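Local coordinates for protein vestitone reductase (Medicago sativa, PDB 2P4H) that reduces (3R)-vestitone stereospecifically with NADPH, the penultimate step in making the defensive phytoalexin medicarpin in alfalfa, at residues A[27-32]-A[54-59]; A[123-128]-A[162-167]; A[184-189]-A[244-249]. All coordinates share one frame; numbering follows the deposited sequence.

Contact 1. Residues A[27-32]-A[54-59]; sequences SVNTTI and KLHFFN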
loop_
_atom_site.group_PDB
_atom_site.type_symbol
_atom_site.label_atom_id
_atom_site.label_comp_id
_atom_site.label_asym_id
_atom_site.label_seq_id
_atom_site.Cartn_x
_atom_site.Cartn_y
_atom_site.Cartn_z
ATOM N N SER A 27 -1.335 16.009 13.118
ATOM C CA SER A 27 0.044 16.464 13.065
ATOM C C SER A 27 0.781 15.185 12.668
ATOM O O SER A 27 0.273 14.082 12.898
ATOM C CB SER A 27 0.516 16.993 14.426
ATOM O OG SER A 27 0.281 16.071 15.474
ATOM N N VAL A 28 1.963 15.315 12.079
ATOM C CA VAL A 28 2.683 14.137 11.611
ATOM C C VAL A 28 4.174 14.065 11.913
ATOM O O VAL A 28 4.903 15.039 11.741
ATOM C CB VAL A 28 2.520 14.001 10.076
ATOM C CG1 VAL A 28 3.250 12.767 9.569
ATOM C CG2 VAL A 28 1.045 13.942 9.717
ATOM N N ASN A 29 4.607 12.892 12.366
ATOM C CA ASN A 29 6.015 12.611 12.623
ATOM C C ASN A 29 6.332 11.609 11.522
ATOM O O ASN A 29 5.517 10.731 11.241
ATOM C CB ASN A 29 6.222 11.923 13.975
ATOM C CG ASN A 29 6.186 12.884 15.146
ATOM O OD1 ASN A 29 6.230 12.459 16.303
ATOM N ND2 ASN A 29 6.119 14.178 14.859
ATOM N N THR A 30 7.490 11.727 10.890
ATOM C CA THR A 30 7.819 10.781 9.837
ATOM C C THR A 30 9.292 10.407 9.801
ATOM O O THR A 30 10.163 11.190 10.199
ATOM C CB THR A 30 7.395 11.325 8.441
ATOM O OG1 THR A 30 7.520 10.287 7.457
ATOM C CG2 THR A 30 8.274 12.502 8.029
ATOM N N THR A 31 9.549 9.184 9.351
ATOM C CA THR A 31 10.898 8.667 9.184
ATOM C C THR A 31 10.948 8.328 7.697
ATOM O O THR A 31 9.944 7.893 7.121
ATOM C CB THR A 31 11.154 7.404 10.051
ATOM O OG1 THR A 31 10.228 6.368 9.703
ATOM C CG2 THR A 31 10.996 7.739 11.522
ATOM N N ILE A 32 12.095 8.554 7.067
ATOM C CA ILE A 32 12.219 8.303 5.637
ATOM C C ILE A 32 13.441 7.481 5.251
ATOM O O ILE A 32 14.383 7.334 6.032
ATOM C CB ILE A 32 12.262 9.636 4.854
ATOM C CG1 ILE A 32 13.529 10.414 5.218
ATOM C CG2 ILE A 32 11.036 10.478 5.189
ATOM C CD1 ILE A 32 13.682 11.728 4.479
ATOM N N LYS A 54 3.049 21.372 11.306
ATOM C CA LYS A 54 2.662 20.085 11.879
ATOM C C LYS A 54 3.435 18.853 11.415
ATOM O O LYS A 54 3.139 17.744 11.861
ATOM C CB LYS A 54 1.172 19.851 11.642
ATOM C CG LYS A 54 0.274 20.933 12.212
ATOM C CD LYS A 54 -1.167 20.700 11.800
ATOM C CE LYS A 54 -2.058 21.857 12.209
ATOM N NZ LYS A 54 -3.444 21.675 11.697
ATOM N N LEU A 55 4.408 19.031 10.528
ATOM C CA LEU A 55 5.198 17.900 10.043
ATOM C C LEU A 55 6.604 17.928 10.629
ATOM O O LEU A 55 7.307 18.933 10.529
ATOM C CB LEU A 55 5.281 17.912 8.514
ATOM C CG LEU A 55 6.143 16.809 7.889
ATOM C CD1 LEU A 55 5.576 15.435 8.244
ATOM C CD2 LEU A 55 6.191 16.991 6.381
ATOM N N HIS A 56 7.012 16.815 11.231
ATOM C CA HIS A 56 8.328 16.712 11.850
ATOM C C HIS A 56 9.062 15.462 11.375
ATOM O O HIS A 56 8.467 14.389 11.263
ATOM C CB HIS A 56 8.170 16.666 13.370
ATOM C CG HIS A 56 7.341 17.783 13.921
ATOM N ND1 HIS A 56 7.783 19.088 13.961
ATOM C CD2 HIS A 56 6.085 17.796 14.426
ATOM C CE1 HIS A 56 6.835 19.857 14.466
ATOM N NE2 HIS A 56 5.794 19.097 14.756
ATOM N N PHE A 57 10.358 15.605 11.105
ATOM C CA PHE A 57 11.178 14.489 10.642
ATOM C C PHE A 57 12.065 13.915 11.743
ATOM O O PHE A 57 12.559 14.644 12.609
ATOM C CB PHE A 57 12.052 14.921 9.462
ATOM C CG PHE A 57 11.274 15.304 8.237
ATOM C CD1 PHE A 57 10.639 16.539 8.154
ATOM C CD2 PHE A 57 11.172 14.423 7.167
ATOM C CE1 PHE A 57 9.910 16.893 7.015
ATOM C CE2 PHE A 57 10.446 14.764 6.026
ATOM C CZ PHE A 57 9.816 16.001 5.950
ATOM N N PHE A 58 12.278 12.603 11.685
ATOM C CA PHE A 58 13.092 11.897 12.670
ATOM C C PHE A 58 14.012 10.873 12.021
ATOM O O PHE A 58 13.623 10.189 11.074
ATOM C CB PHE A 58 12.192 11.158 13.661
ATOM C CG PHE A 58 11.364 12.062 14.522
ATOM C CD1 PHE A 58 11.814 12.441 15.782
ATOM C CD2 PHE A 58 10.142 12.549 14.070
ATOM C CE1 PHE A 58 11.059 13.291 16.579
ATOM C CE2 PHE A 58 9.380 13.403 14.861
ATOM C CZ PHE A 58 9.839 13.774 16.117
ATOM N N ASN A 59 15.236 10.774 12.528
ATOM C CA ASN A 59 16.169 9.780 12.022
ATOM C C ASN A 59 15.795 8.479 12.715
ATOM O O ASN A 59 15.346 8.490 13.863
ATOM C CB ASN A 59 17.614 10.135 12.383
ATOM C CG ASN A 59 18.182 11.224 11.505
ATOM O OD1 ASN A 59 18.137 11.133 10.279
ATOM N ND2 ASN A 59 18.733 12.259 12.128
HETATM O O HOH W 1 14.335 9.607 8.563
#
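T30 and I32 come to the F57 ring from different directions. The T30 methyl CG2 stands over one face, 4.0 Å from the ring centroid and 29° off the normal, which meets the geometry of a CH-pi contact; I32 CG2 lies near the ring plane at the edge. With T30 OG1 anti to the backbone N (chi1 -170°) and hydrogen-bonded to V6 O of the next strand, CG2 is left between the backbone N and the carbonyl carbon, on the side of the F57 ring. F58 CE2 approaches N29 obliquely, 3.6 Å from N29 CB, with the amide and ring planes 59° apart, while T30 O sits near the plane of the F58 ring, at its edge. An alanine in place of N29 would probably open a gap beside F58 CE2 and H56 CB where the amide packs, leaving F58 CE2 with the CB contact alone from this residue.

The backbones are parallel partners, their strand axes 4.7 Å apart. V28 N hydrogen-bonds to K54 O at 2.7 Å, and H56 N returns a hydrogen bond to V28 O at 2.8 Å. T30 N to H56 O and F58 N to T30 O follow, each 2.9 Å. Water 1 carries the pairing one step on, accepting from I32 N and donating to F58 O.

V28, T30, L55 and F57 share one face of the sheet, and there V28 and T30 also pack on helix 12-23. Strand 55-57 is outermost in this Rossmann-type sheet, and T30 adjoins G9 of the predicted NADP-binding glycine turn. Four backbone hydrogen bonds across the pair, with apolar and CH-pi contacts on the V28, T30, L55 and F57 face and no salt bridge, imply that the edge strand is held by main-chain pairing and side-chain shape, not by charge.

Contact 2. Residues A[123-128]-A[162-167]; sequences TSSGSA and VSKTLA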
loop_
_atom_site.group_PDB
_atom_site.type_symbol
_atom_site.label_atom_id
_atom_site.label_comp_id
_atom_site.label_asym_id
_atom_site.label_seq_id
_atom_site.Cartn_x
_atom_site.Cartn_y
_atom_site.Cartn_z
ATOM N N THR A 123 1.160 -1.795 6.577
ATOM C CA THR A 123 0.860 -1.906 5.159
ATOM C C THR A 123 1.323 -3.253 4.617
ATOM O O THR A 123 2.523 -3.531 4.608
ATOM C CB THR A 123 1.577 -0.789 4.362
ATOM O OG1 THR A 123 0.991 0.481 4.682
ATOM C CG2 THR A 123 1.469 -1.035 2.866
ATOM N N SER A 124 0.385 -4.097 4.191
ATOM C CA SER A 124 0.762 -5.377 3.605
ATOM C C SER A 124 0.497 -5.335 2.104
ATOM O O SER A 124 0.270 -4.260 1.543
ATOM C CB SER A 124 0.027 -6.549 4.261
ATOM O OG SER A 124 0.650 -7.771 3.880
ATOM N N SER A 125 0.486 -6.500 1.465
ATOM C CA SER A 125 0.361 -6.572 0.016
ATOM C C SER A 125 -0.392 -7.794 -0.490
ATOM O O SER A 125 -0.468 -8.809 0.195
ATOM C CB SER A 125 1.782 -6.576 -0.561
ATOM O OG SER A 125 1.846 -7.127 -1.858
ATOM N N GLY A 126 -0.938 -7.689 -1.700
ATOM C CA GLY A 126 -1.640 -8.811 -2.293
ATOM C C GLY A 126 -0.685 -9.975 -2.500
ATOM O O GLY A 126 -1.109 -11.124 -2.621
ATOM N N SER A 127 0.614 -9.685 -2.536
ATOM C CA SER A 127 1.606 -10.740 -2.717
ATOM C C SER A 127 1.656 -11.648 -1.489
ATOM O O SER A 127 2.167 -12.766 -1.558
ATOM C CB SER A 127 2.991 -10.140 -2.966
ATOM O OG SER A 127 3.423 -9.389 -1.849
ATOM N N ALA A 128 1.130 -11.169 -0.365
ATOM C CA ALA A 128 1.116 -11.958 0.865
ATOM C C ALA A 128 -0.038 -12.961 0.901
ATOM O O ALA A 128 -0.124 -13.783 1.820
ATOM C CB ALA A 128 1.041 -11.033 2.084
ATOM N N VAL A 162 7.727 -13.424 -0.584
ATOM C CA VAL A 162 8.187 -14.066 0.642
ATOM C C VAL A 162 8.354 -13.010 1.729
ATOM O O VAL A 162 7.902 -13.193 2.862
ATOM C CB VAL A 162 9.539 -14.792 0.437
ATOM C CG1 VAL A 162 10.094 -15.252 1.781
ATOM C CG2 VAL A 162 9.351 -15.990 -0.484
ATOM N N SER A 163 8.995 -11.901 1.369
ATOM C CA SER A 163 9.231 -10.806 2.303
ATOM C C SER A 163 7.932 -10.298 2.924
ATOM O O SER A 163 7.814 -10.196 4.146
ATOM C CB SER A 163 9.944 -9.653 1.585
ATOM O OG SER A 163 10.244 -8.596 2.484
ATOM N N LYS A 164 6.957 -9.991 2.076
ATOM C CA LYS A 164 5.674 -9.481 2.540
ATOM C C LYS A 164 4.922 -10.478 3.416
ATOM O O LYS A 164 4.326 -10.107 4.426
ATOM C CB LYS A 164 4.794 -9.101 1.344
ATOM C CG LYS A 164 5.406 -8.110 0.357
ATOM C CD LYS A 164 5.556 -6.713 0.934
ATOM C CE LYS A 164 6.804 -6.582 1.783
ATOM N NZ LYS A 164 7.049 -5.168 2.188
ATOM N N THR A 165 4.942 -11.749 3.026
ATOM C CA THR A 165 4.240 -12.775 3.783
ATOM C C THR A 165 4.840 -12.946 5.177
ATOM O O THR A 165 4.119 -12.937 6.178
ATOM C CB THR A 165 4.274 -14.125 3.034
ATOM O OG1 THR A 165 3.712 -13.955 1.725
ATOM C CG2 THR A 165 3.470 -15.176 3.787
ATOM N N LEU A 166 6.159 -13.099 5.240
ATOM C CA LEU A 166 6.828 -13.272 6.524
ATOM C C LEU A 166 6.671 -12.039 7.407
ATOM O O LEU A 166 6.460 -12.156 8.614
ATOM C CB LEU A 166 8.316 -13.561 6.313
ATOM C CG LEU A 166 8.644 -14.886 5.620
ATOM C CD1 LEU A 166 10.153 -15.030 5.490
ATOM C CD2 LEU A 166 8.067 -16.043 6.419
ATOM N N ALA A 167 6.770 -10.859 6.804
ATOM C CA ALA A 167 6.645 -9.623 7.566
ATOM C C ALA A 167 5.264 -9.463 8.185
ATOM O O ALA A 167 5.144 -9.157 9.370
ATOM C CB ALA A 167 6.958 -8.428 6.684
HETATM O O HOH W 2 3.526 -7.583 4.267
#
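Close van der Waals contact between S127 and K164 is the main feature: S127 OG lies 3.2 Å from K164 CG and 3.5 Å from K164 CB, so the hydroxyl rests against the root of the lysine chain. S125 touches the same chain through carbon, with S125 CB 4.0 Å from K164 CG. K164 CG is beside the backbone N (chi1 -55°), facing the two serines; beyond it the chain bends at chi2 and chi3, and NZ is carried away to a hydrogen bond with S83 OG. A128 meets the helix one residue further on. Its CA is 3.4 Å from T165 OG1, an oxygen already hydrogen-bonded to A161 O within the helix.

No direct hydrogen bond joins the two segments; water makes the polar link. Water 2 donates to S124 OG at 2.9 Å and to K164 O at 2.7 Å, bridging the end of the strand to a helix carbonyl. S124 OG has a further hydrogen-bond partner in E168.

Bonds inside 123-128 fix the turn that presents these groups. S125 OG and S127 OG are hydrogen-bonded at 2.8 Å, either being able to donate, and A128 N bonds back to S125 O at 2.9 Å. Both serine side chains also touch Y160, which by similarity binds NADP; its four-residue spacing from K164 is consistent with the Tyr-x-x-x-Lys pattern of short-chain dehydrogenases and reductases, so this junction probably lies beside the cofactor site.

The segment 123-128 leaves the C-terminal end of strand 119-125, an inner strand of the sheet, and meets helix 158-177 with one side. Other sides of that helix pack on helix 95-111, through S163 and A167, and on helix 147-153, through V162 and L166.

Contact 3. Residues A[184-189]-A[244-249]; sequences TLILPF and GGRYNC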
loop_
_atom_site.group_PDB
_atom_site.type_symbol
_atom_site.label_atom_id
_atom_site.label_comp_id
_atom_site.label_asym_id
_atom_site.label_seq_id
_atom_site.Cartn_x
_atom_site.Cartn_y
_atom_site.Cartn_z
ATOM N N THR A 184 -3.672 -4.828 9.824
ATOM C CA THR A 184 -2.838 -4.932 8.638
ATOM C C THR A 184 -3.769 -4.727 7.455
ATOM O O THR A 184 -4.908 -5.203 7.456
ATOM C CB THR A 184 -2.123 -6.303 8.517
ATOM O OG1 THR A 184 -3.091 -7.352 8.396
ATOM C CG2 THR A 184 -1.242 -6.549 9.727
ATOM N N LEU A 185 -3.299 -3.986 6.461
ATOM C CA LEU A 185 -4.094 -3.727 5.271
ATOM C C LEU A 185 -3.460 -4.438 4.090
ATOM O O LEU A 185 -2.313 -4.164 3.728
ATOM C CB LEU A 185 -4.178 -2.223 4.996
ATOM C CG LEU A 185 -5.119 -1.413 5.895
ATOM C CD1 LEU A 185 -4.849 0.073 5.726
ATOM C CD2 LEU A 185 -6.567 -1.735 5.548
ATOM N N ILE A 186 -4.202 -5.369 3.506
ATOM C CA ILE A 186 -3.711 -6.124 2.361
ATOM C C ILE A 186 -4.039 -5.280 1.133
ATOM O O ILE A 186 -5.193 -5.194 0.706
ATOM C CB ILE A 186 -4.399 -7.498 2.302
ATOM C CG1 ILE A 186 -4.189 -8.235 3.635
ATOM C CG2 ILE A 186 -3.830 -8.316 1.147
ATOM C CD1 ILE A 186 -5.054 -9.481 3.810
ATOM N N LEU A 187 -3.008 -4.657 0.571
ATOM C CA LEU A 187 -3.174 -3.750 -0.557
ATOM C C LEU A 187 -2.799 -4.306 -1.920
ATOM O O LEU A 187 -1.752 -4.925 -2.090
ATOM C CB LEU A 187 -2.370 -2.472 -0.293
ATOM C CG LEU A 187 -2.706 -1.746 1.013
ATOM C CD1 LEU A 187 -1.709 -0.623 1.256
ATOM C CD2 LEU A 187 -4.119 -1.198 0.946
ATOM N N PRO A 188 -3.662 -4.078 -2.918
ATOM C CA PRO A 188 -3.468 -4.529 -4.299
ATOM C C PRO A 188 -2.672 -3.439 -5.029
ATOM O O PRO A 188 -1.844 -2.764 -4.418
ATOM C CB PRO A 188 -4.897 -4.646 -4.803
ATOM C CG PRO A 188 -5.539 -3.439 -4.178
ATOM C CD PRO A 188 -4.979 -3.429 -2.758
ATOM N N PHE A 189 -2.898 -3.271 -6.328
ATOM C CA PHE A 189 -2.206 -2.210 -7.057
ATOM C C PHE A 189 -2.805 -0.891 -6.566
ATOM O O PHE A 189 -4.010 -0.665 -6.703
ATOM C CB PHE A 189 -2.444 -2.341 -8.565
ATOM C CG PHE A 189 -1.580 -3.370 -9.235
ATOM C CD1 PHE A 189 -0.368 -3.008 -9.812
ATOM C CD2 PHE A 189 -1.980 -4.701 -9.298
ATOM C CE1 PHE A 189 0.435 -3.959 -10.445
ATOM C CE2 PHE A 189 -1.183 -5.658 -9.926
ATOM C CZ PHE A 189 0.025 -5.285 -10.500
ATOM N N GLY A 244 -9.182 -5.564 15.539
ATOM C CA GLY A 244 -7.866 -5.517 14.936
ATOM C C GLY A 244 -7.746 -6.767 14.081
ATOM O O GLY A 244 -8.625 -7.630 14.118
ATOM N N GLY A 245 -6.670 -6.866 13.310
ATOM C CA GLY A 245 -6.481 -8.022 12.453
ATOM C C GLY A 245 -6.246 -7.618 11.010
ATOM O O GLY A 245 -5.909 -6.461 10.732
ATOM N N ARG A 246 -6.433 -8.563 10.092
ATOM C CA ARG A 246 -6.217 -8.313 8.667
ATOM C C ARG A 246 -7.453 -7.781 7.952
ATOM O O ARG A 246 -8.573 -8.211 8.220
ATOM C CB ARG A 246 -5.815 -9.599 7.945
ATOM C CG ARG A 246 -4.773 -10.459 8.619
ATOM C CD ARG A 246 -4.504 -11.668 7.742
ATOM N NE ARG A 246 -3.615 -11.358 6.625
ATOM C CZ ARG A 246 -3.485 -12.108 5.535
ATOM N NH1 ARG A 246 -4.204 -13.216 5.388
ATOM N NH2 ARG A 246 -2.596 -11.780 4.609
ATOM N N TYR A 247 -7.233 -6.864 7.016
ATOM C CA TYR A 247 -8.318 -6.309 6.214
ATOM C C TYR A 247 -7.873 -6.107 4.775
ATOM O O TYR A 247 -6.910 -5.377 4.515
ATOM C CB TYR A 247 -8.776 -4.948 6.750
ATOM C CG TYR A 247 -9.581 -4.999 8.026
ATOM C CD1 TYR A 247 -10.971 -5.098 7.995
ATOM C CD2 TYR A 247 -8.947 -4.961 9.263
ATOM C CE1 TYR A 247 -11.711 -5.158 9.170
ATOM C CE2 TYR A 247 -9.676 -5.022 10.450
ATOM C CZ TYR A 247 -11.057 -5.122 10.391
ATOM O OH TYR A 247 -11.781 -5.203 11.559
ATOM N N ASN A 248 -8.552 -6.768 3.845
ATOM C CA ASN A 248 -8.269 -6.557 2.428
ATOM C C ASN A 248 -8.776 -5.141 2.154
ATOM O O ASN A 248 -9.798 -4.728 2.710
ATOM C CB ASN A 248 -9.081 -7.509 1.540
ATOM C CG ASN A 248 -8.431 -8.864 1.358
ATOM O OD1 ASN A 248 -7.215 -9.012 1.482
ATOM N ND2 ASN A 248 -9.245 -9.865 1.031
ATOM N N CYS A 249 -8.071 -4.399 1.311
ATOM C CA CYS A 249 -8.492 -3.042 0.942
ATOM C C CYS A 249 -8.301 -3.023 -0.572
ATOM O O CYS A 249 -7.403 -2.366 -1.108
ATOM C CB CYS A 249 -7.601 -2.013 1.632
ATOM S SG CYS A 249 -8.169 -0.320 1.428
#
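I186 is the principal bump here, and R246 and N248 form the hollow it fills. Its methyl CD1 stands 3.3 Å above the plane of the R246 guanidinium, offset toward the rim, and at the same time lies 3.2 Å from N248 OD1. The same amide oxygen is 3.3 Å from I186 CB, so this one oxygen sits against the isoleucine at CB and at CD1. N248 ND2 is hydrogen-bonded to N290 O, which helps fix the amide's rotation. With CG1 beside the backbone N (chi1 -56°) and the chain then extended (chi2 168°), CD1 is delivered over the guanidinium. T184 lies on the same face, two residues earlier: its OG1 is near the guanidinium plane at one edge, and 3.5 Å from R246 CG. E168 binds both residues from outside, by a salt bridge to R246 NE and a hydrogen bond to T184 OG1, while W144 makes a cation-pi contact with R246.

Between the faces run the parallel strands, crossing at -27°. Four hydrogen bonds alternate from strand to strand: T184 N to G245 O, Y247 N to T184 O, I186 N to Y247 O and C249 N to I186 O. This pair closes one side of the Rossmann-type sheet, 245-248 being the outermost strand and 182-187 the one inside it, next to 119-125.

On the other face L185 CD2 enters the notch between Y247 and C249, 4.1 Å from both Y247 CB and C249 CB. The L187 side chain starts away from strand 245-248, yet its CD2 comes back to 3.6 Å from C249 CB. Helix 227-239 lies against this apolar patch, touching L185, L187 and C249. P188 CD and CG come against C249 O just past strand 245-248, CD at 3.1 Å from this buried carbonyl oxygen, which has no polar partner in the model.

Contacts 1 and 3 are parallel strand pairs at the two outer margins of one seven-stranded sheet, their centres 24 Å apart; contact 2 joins an inner strand of that sheet to a helix. Contacts 2 and 3 are buried and touch: S124 N is 2.7 Å from L185 O and G126 N 2.9 Å from L187 O, both probable hydrogen bonds between neighbouring strands, and E168 serves polar groups in each. Contact 1, about 12 Å from contact 2 at the nearest atoms, is only partly buried. Phenylalanine rings and a CH-pi contact mark contact 1, whereas contact 3 packs a guanidinium under an isoleucine methyl, and hydroxyls and a bridging water do the polar work in contact 2.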